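Local coordinates for exopolygalacturonase (Yersinia enterocolitica, PDB 2UVF), which hydrolyses pectin-derived polygalacturonic acid in exo fashion, as a glycoside hydrolase family 28 enzyme built on a parallel beta-helix, at residues T565-S570 against T589-S594; F577-F582 against K600-P605. One frame throughout, in Å; residues are numbered along the deposited sequence.

How the interactions relate
Both contacts lie at the C-terminal end of the parallel beta-helix, where the last turns of the coil stack on one another. From the N terminus, the chain first lays down 565-570, runs on through strand 568-573 into 577-582, and then comes round to 589-594, which pairs with 565-570 and closes interaction 1. After strand 593-594 a loop brings 600-605 back against 577-582, closing interaction 2. The segments alternate along the chain, so the two closures cross. Their centres are 12 Å apart, and side chains pack around F582: P590 and T567 lie against it, W591 meets it edge-to-face, and W591 also meets F577, planes about 55° apart.

Interaction 1: T565-S570 against T589-S594; sequences TPTAIS and TPWHFS. With SO4 (sulfate ion), chain F.
Two successive turns of the parallel beta-helix stack here, and their touching parts, 566-570 and 589-594, run in the same direction, 9° apart. Parallel bridges join I569 to F593 and S570 to S594. I569 N donates 3.2 Å to H592 O, nearly along the C=O axis, and a weak bond from S594 N to I569 O follows. Ahead of the strands, T567 takes over the pairing. Its chi1 of 64° puts OG1 in the crowded position between backbone N and carbonyl carbon, from where it reaches P590 O at 2.8 Å on a lone pair in the carbonyl plane. T567 N meets the same P590 O at 2.9 Å, so one carbonyl is gripped twice by one residue, while OG1 also accepts a weak bond from H592 N. On the I569–F593 face, I569 lies beside both aromatics: CG2 touches F593 CE2 at 3.5 Å, and CD1 comes to the edge of the W591 ring, 3.7 Å from CZ3. Nearer the surface, P566 CB approaches H592 CE1 (3.6 Å). A sulfate, probably from the crystallisation liquor, sits at the edge of the imidazole and accepts from T589 N at 3.2 Å through O1. Backbone bonds from A568 to I539 and I541, and from S570 to I541, join the contact to strand 539-542 of the preceding turn.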
loop_
_atom_site.group_PDB
_atom_site.type_symbol
_atom_site.label_atom_id
_atom_site.label_comp_id
_atom_site.label_asym_id
_atom_site.label_seq_id
_atom_site.Cartn_x
_atom_site.Cartn_y
_atom_site.Cartn_z
ATOM N N THR A 565 -20.650 -16.221 -1.183
ATOM C CA THR A 565 -21.060 -17.043 -2.322
ATOM C C THR A 565 -20.099 -18.228 -2.492
ATOM O O THR A 565 -18.949 -18.206 -1.962
ATOM C CB THR A 565 -21.064 -16.239 -3.628
ATOM O OG1 THR A 565 -19.730 -15.841 -3.930
ATOM C CG2 THR A 565 -21.922 -15.035 -3.513
ATOM N N PRO A 566 -20.560 -19.284 -3.203
ATOM C CA PRO A 566 -19.685 -20.412 -3.543
ATOM C C PRO A 566 -18.448 -20.019 -4.372
ATOM O O PRO A 566 -18.447 -18.977 -5.022
ATOM C CB PRO A 566 -20.617 -21.328 -4.356
ATOM C CG PRO A 566 -22.001 -20.989 -3.874
ATOM C CD PRO A 566 -21.946 -19.505 -3.663
ATOM N N THR A 567 -17.419 -20.874 -4.351
ATOM C CA THR A 567 -16.173 -20.670 -5.078
ATOM C C THR A 567 -16.325 -20.969 -6.575
ATOM O O THR A 567 -17.261 -21.655 -6.973
ATOM C CB THR A 567 -15.057 -21.608 -4.555
ATOM O OG1 THR A 567 -15.421 -22.977 -4.807
ATOM C CG2 THR A 567 -14.781 -21.391 -3.045
ATOM N N ALA A 568 -15.389 -20.460 -7.380
ATOM C CA ALA A 568 -15.241 -20.810 -8.801
ATOM C C ALA A 568 -13.760 -20.894 -9.096
ATOM O O ALA A 568 -13.055 -19.885 -9.140
ATOM C CB ALA A 568 -15.931 -19.786 -9.727
ATOM N N ILE A 569 -13.284 -22.119 -9.263
ATOM C CA ILE A 569 -11.867 -22.381 -9.363
ATOM C C ILE A 569 -11.607 -23.156 -10.660
ATOM O O ILE A 569 -11.974 -24.330 -10.779
ATOM C CB ILE A 569 -11.360 -23.116 -8.076
ATOM C CG1 ILE A 569 -11.559 -22.202 -6.841
ATOM C CG2 ILE A 569 -9.897 -23.594 -8.237
ATOM C CD1 ILE A 569 -11.634 -22.910 -5.508
ATOM N N SER A 570 -11.030 -22.475 -11.619
ATOM C CA SER A 570 -10.554 -23.153 -12.780
ATOM C C SER A 570 -9.141 -22.944 -13.200
ATOM O O SER A 570 -8.538 -21.913 -13.030
ATOM C CB SER A 570 -11.526 -23.105 -13.931
ATOM O OG SER A 570 -11.447 -21.901 -14.626
ATOM N N THR A 589 -23.668 -25.535 -2.563
ATOM C CA THR A 589 -22.377 -26.206 -2.308
ATOM C C THR A 589 -21.207 -25.241 -2.463
ATOM O O THR A 589 -21.157 -24.475 -3.432
ATOM C CB THR A 589 -22.101 -27.441 -3.242
ATOM O OG1 THR A 589 -22.161 -27.050 -4.622
ATOM C CG2 THR A 589 -23.071 -28.548 -2.983
ATOM N N PRO A 590 -20.250 -25.287 -1.516
ATOM C CA PRO A 590 -19.152 -24.329 -1.585
ATOM C C PRO A 590 -18.188 -24.559 -2.754
ATOM O O PRO A 590 -17.773 -23.598 -3.400
ATOM C CB PRO A 590 -18.455 -24.510 -0.241
ATOM C CG PRO A 590 -18.764 -25.888 0.184
ATOM C CD PRO A 590 -20.130 -26.181 -0.349
ATOM N N TRP A 591 -17.880 -25.821 -3.044
ATOM C CA TRP A 591 -16.800 -26.187 -3.969
ATOM C C TRP A 591 -17.204 -26.447 -5.429
ATOM O O TRP A 591 -18.029 -27.320 -5.710
ATOM C CB TRP A 591 -16.056 -27.389 -3.411
ATOM C CG TRP A 591 -15.334 -27.070 -2.131
ATOM C CD1 TRP A 591 -15.604 -27.573 -0.885
ATOM C CD2 TRP A 591 -14.236 -26.166 -1.970
ATOM N NE1 TRP A 591 -14.732 -27.046 0.033
ATOM C CE2 TRP A 591 -13.884 -26.178 -0.605
ATOM C CE3 TRP A 591 -13.508 -25.351 -2.850
ATOM C CZ2 TRP A 591 -12.835 -25.406 -0.098
ATOM C CZ3 TRP A 591 -12.468 -24.581 -2.339
ATOM C CH2 TRP A 591 -12.144 -24.616 -0.978
ATOM N N HIS A 592 -16.600 -25.684 -6.341
ATOM C CA HIS A 592 -16.858 -25.786 -7.786
ATOM C C HIS A 592 -15.553 -25.827 -8.580
ATOM O O HIS A 592 -14.865 -24.811 -8.712
ATOM C CB HIS A 592 -17.733 -24.624 -8.274
ATOM C CG HIS A 592 -19.129 -24.663 -7.749
ATOM N ND1 HIS A 592 -19.470 -24.175 -6.503
ATOM C CD2 HIS A 592 -20.277 -25.126 -8.300
ATOM C CE1 HIS A 592 -20.768 -24.340 -6.312
ATOM N NE2 HIS A 592 -21.280 -24.916 -7.386
ATOM N N PHE A 593 -15.232 -27.006 -9.116
ATOM C CA PHE A 593 -13.954 -27.249 -9.799
ATOM C C PHE A 593 -14.070 -27.739 -11.242
ATOM O O PHE A 593 -14.635 -28.810 -11.493
ATOM C CB PHE A 593 -13.143 -28.293 -9.035
ATOM C CG PHE A 593 -12.599 -27.815 -7.737
ATOM C CD1 PHE A 593 -13.121 -28.290 -6.541
ATOM C CD2 PHE A 593 -11.546 -26.907 -7.705
ATOM C CE1 PHE A 593 -12.606 -27.863 -5.326
ATOM C CE2 PHE A 593 -11.029 -26.473 -6.501
ATOM C CZ PHE A 593 -11.561 -26.953 -5.302
ATOM N N SER A 594 -13.505 -26.982 -12.182
ATOM C CA SER A 594 -13.287 -27.500 -13.536
ATOM C C SER A 594 -11.853 -27.269 -13.990
ATOM O O SER A 594 -11.238 -26.263 -13.625
ATOM C CB SER A 594 -14.297 -26.934 -14.555
ATOM O OG SER A 594 -14.072 -25.564 -14.867
HETATM S S SO4 F . -24.423 -23.164 -6.315
HETATM O O1 SO4 F . -23.717 -24.040 -5.384
HETATM O O2 SO4 F . -25.343 -22.276 -5.609
HETATM O O3 SO4 F . -23.467 -22.334 -7.050
HETATM O O4 SO4 F . -25.167 -23.995 -7.269
#

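Interaction 2: F577-F582 against K600-P605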
loop_
_atom_site.group_PDB
_atom_site.type_symbol
_atom_site.label_atom_id
_atom_site.label_comp_id
_atom_site.label_asym_id
_atom_site.label_seq_id
_atom_site.Cartn_x
_atom_site.Cartn_y
_atom_site.Cartn_z
ATOM N N PHE A 577 -6.692 -27.422 -0.443
ATOM C CA PHE A 577 -7.609 -26.602 0.349
ATOM C C PHE A 577 -8.061 -27.326 1.628
ATOM O O PHE A 577 -9.055 -28.062 1.619
ATOM C CB PHE A 577 -8.827 -26.222 -0.497
ATOM C CG PHE A 577 -8.486 -25.487 -1.757
ATOM C CD1 PHE A 577 -8.222 -26.181 -2.939
ATOM C CD2 PHE A 577 -8.435 -24.091 -1.770
ATOM C CE1 PHE A 577 -7.900 -25.499 -4.114
ATOM C CE2 PHE A 577 -8.111 -23.403 -2.940
ATOM C CZ PHE A 577 -7.846 -24.104 -4.112
ATOM N N ASN A 578 -7.344 -27.083 2.721
ATOM C CA ASN A 578 -7.569 -27.762 3.988
ATOM C C ASN A 578 -8.166 -26.906 5.102
ATOM O O ASN A 578 -7.682 -25.810 5.392
ATOM C CB ASN A 578 -6.275 -28.419 4.453
ATOM C CG ASN A 578 -5.750 -29.402 3.428
ATOM O OD1 ASN A 578 -6.528 -29.921 2.600
ATOM N ND2 ASN A 578 -4.440 -29.631 3.434
ATOM N N LYS A 579 -9.229 -27.434 5.709
ATOM C CA LYS A 579 -9.928 -26.776 6.806
ATOM C C LYS A 579 -10.463 -25.413 6.384
ATOM O O LYS A 579 -10.266 -24.407 7.063
ATOM C CB LYS A 579 -9.036 -26.682 8.050
ATOM C CG LYS A 579 -8.339 -28.001 8.408
ATOM C CD LYS A 579 -7.147 -27.767 9.330
ATOM C CE LYS A 579 -7.612 -27.313 10.705
ATOM N NZ LYS A 579 -8.707 -28.212 11.175
ATOM N N VAL A 580 -11.132 -25.395 5.237
ATOM C CA VAL A 580 -11.871 -24.226 4.790
ATOM C C VAL A 580 -13.335 -24.483 5.167
ATOM O O VAL A 580 -13.980 -25.366 4.598
ATOM C CB VAL A 580 -11.728 -23.996 3.259
ATOM C CG1 VAL A 580 -12.413 -22.679 2.838
ATOM C CG2 VAL A 580 -10.275 -24.014 2.830
ATOM N N THR A 581 -13.851 -23.719 6.131
ATOM C CA THR A 581 -15.213 -23.918 6.626
ATOM C C THR A 581 -16.169 -22.816 6.174
ATOM O O THR A 581 -16.028 -21.649 6.575
ATOM C CB THR A 581 -15.247 -24.066 8.200
ATOM O OG1 THR A 581 -14.309 -25.065 8.609
ATOM C CG2 THR A 581 -16.646 -24.464 8.706
ATOM N N PHE A 582 -17.152 -23.198 5.365
ATOM C CA PHE A 582 -18.218 -22.296 4.925
ATOM C C PHE A 582 -19.442 -22.498 5.807
ATOM O O PHE A 582 -19.977 -23.607 5.887
ATOM C CB PHE A 582 -18.632 -22.563 3.465
ATOM C CG PHE A 582 -17.505 -22.453 2.455
ATOM C CD1 PHE A 582 -16.589 -23.495 2.287
ATOM C CD2 PHE A 582 -17.406 -21.331 1.625
ATOM C CE1 PHE A 582 -15.547 -23.388 1.338
ATOM C CE2 PHE A 582 -16.397 -21.216 0.665
ATOM C CZ PHE A 582 -15.463 -22.239 0.520
ATOM N N LYS A 600 -7.986 -31.857 -4.165
ATOM C CA LYS A 600 -7.466 -31.768 -2.752
ATOM C C LYS A 600 -7.951 -30.405 -2.235
ATOM O O LYS A 600 -7.154 -29.471 -2.165
ATOM C CB LYS A 600 -5.955 -31.995 -2.642
ATOM C CG LYS A 600 -5.559 -33.444 -2.957
ATOM C CD LYS A 600 -4.416 -33.957 -2.077
ATOM C CE LYS A 600 -3.717 -35.146 -2.729
ATOM N NZ LYS A 600 -2.655 -34.704 -3.698
ATOM N N VAL A 601 -9.236 -30.249 -1.836
ATOM C CA VAL A 601 -9.899 -30.624 -0.516
ATOM C C VAL A 601 -9.671 -31.814 0.485
ATOM O O VAL A 601 -10.259 -32.892 0.368
ATOM C CB VAL A 601 -11.446 -30.387 -0.643
ATOM C CG1 VAL A 601 -12.035 -29.876 0.665
ATOM C CG2 VAL A 601 -11.745 -29.415 -1.783
ATOM N N ASP A 602 -8.874 -31.520 1.516
ATOM C CA ASP A 602 -8.859 -32.220 2.828
ATOM C C ASP A 602 -8.261 -33.648 2.997
ATOM O O ASP A 602 -8.771 -34.407 3.823
ATOM C CB ASP A 602 -10.253 -32.154 3.517
ATOM C CG ASP A 602 -10.471 -30.868 4.348
ATOM O OD1 ASP A 602 -11.568 -30.280 4.240
ATOM O OD2 ASP A 602 -9.575 -30.466 5.125
ATOM N N GLY A 603 -7.258 -34.074 2.226
ATOM C CA GLY A 603 -7.014 -33.689 0.842
ATOM C C GLY A 603 -7.536 -34.877 0.041
ATOM O O GLY A 603 -7.016 -35.997 0.164
ATOM N N LYS A 604 -8.569 -34.645 -0.774
ATOM C CA LYS A 604 -9.386 -35.741 -1.272
ATOM C C LYS A 604 -10.307 -35.474 -2.465
ATOM O O LYS A 604 -11.369 -34.859 -2.303
ATOM C CB LYS A 604 -10.296 -36.263 -0.132
ATOM C CG LYS A 604 -9.779 -37.468 0.663
ATOM C CD LYS A 604 -10.232 -38.794 0.049
ATOM C CE LYS A 604 -9.675 -39.975 0.826
ATOM N NZ LYS A 604 -9.681 -41.204 -0.030
ATOM N N PRO A 605 -9.879 -35.824 -3.689
ATOM C CA PRO A 605 -8.903 -35.299 -4.609
ATOM C C PRO A 605 -9.794 -34.890 -5.813
ATOM O O PRO A 605 -11.010 -35.092 -5.736
ATOM C CB PRO A 605 -8.057 -36.534 -4.940
ATOM C CG PRO A 605 -8.987 -37.750 -4.657
ATOM C CD PRO A 605 -10.292 -37.176 -4.117
HETATM O O HOH W 1 -11.368 -27.753 3.321
#
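An irregular C-terminal loop, with cis peptide bonds before K600 and G603, packs here on strand 576-583 at the surface, at the C-terminal end of the solenoid. Through the backbone, F577 N donates to K600 O at 2.7 Å, although the position of that oxygen is less certain, and K600 O also lies at the edge of the phenyl ring near CD1. F577 O receives a CA-H...O contact from V601 CA at 3.4 Å and a long, weak bond from D602 N.

Side chains add polar links around the corner that the chain turns at K579, whose phi is positive (59°). N578, with CG beside its own backbone N (chi1 -58°), places OD1 3.0 Å from D602 N, a bent and weak bond. The D602 carboxylate returns the contact: OD2 accepts from K579 N at 3.1 Å, with an N-H...O angle of 157°, and is met from above the carboxylate plane. The K579 ammonium stays 6.5 Å from D602 OD2, measured from NZ, so attraction between these opposite charges would act only at a distance.

One water completes the network. It donates to F577 O and, at 2.7 Å, to D602 OD1, and accepts from V580 N at 3.0 Å. The two carboxylate oxygens thus serve the peptide N-H groups of consecutive residues, OD2 directly and OD1 through water, which ties the loop to both sides of the corner.

V601 CG1 merely rests against the carbonyl F577 O; polar atoms carry the contact. Strand 551-562 of the preceding turn bonds to N578, K579 and T581, and F577 and V580 touch its V556.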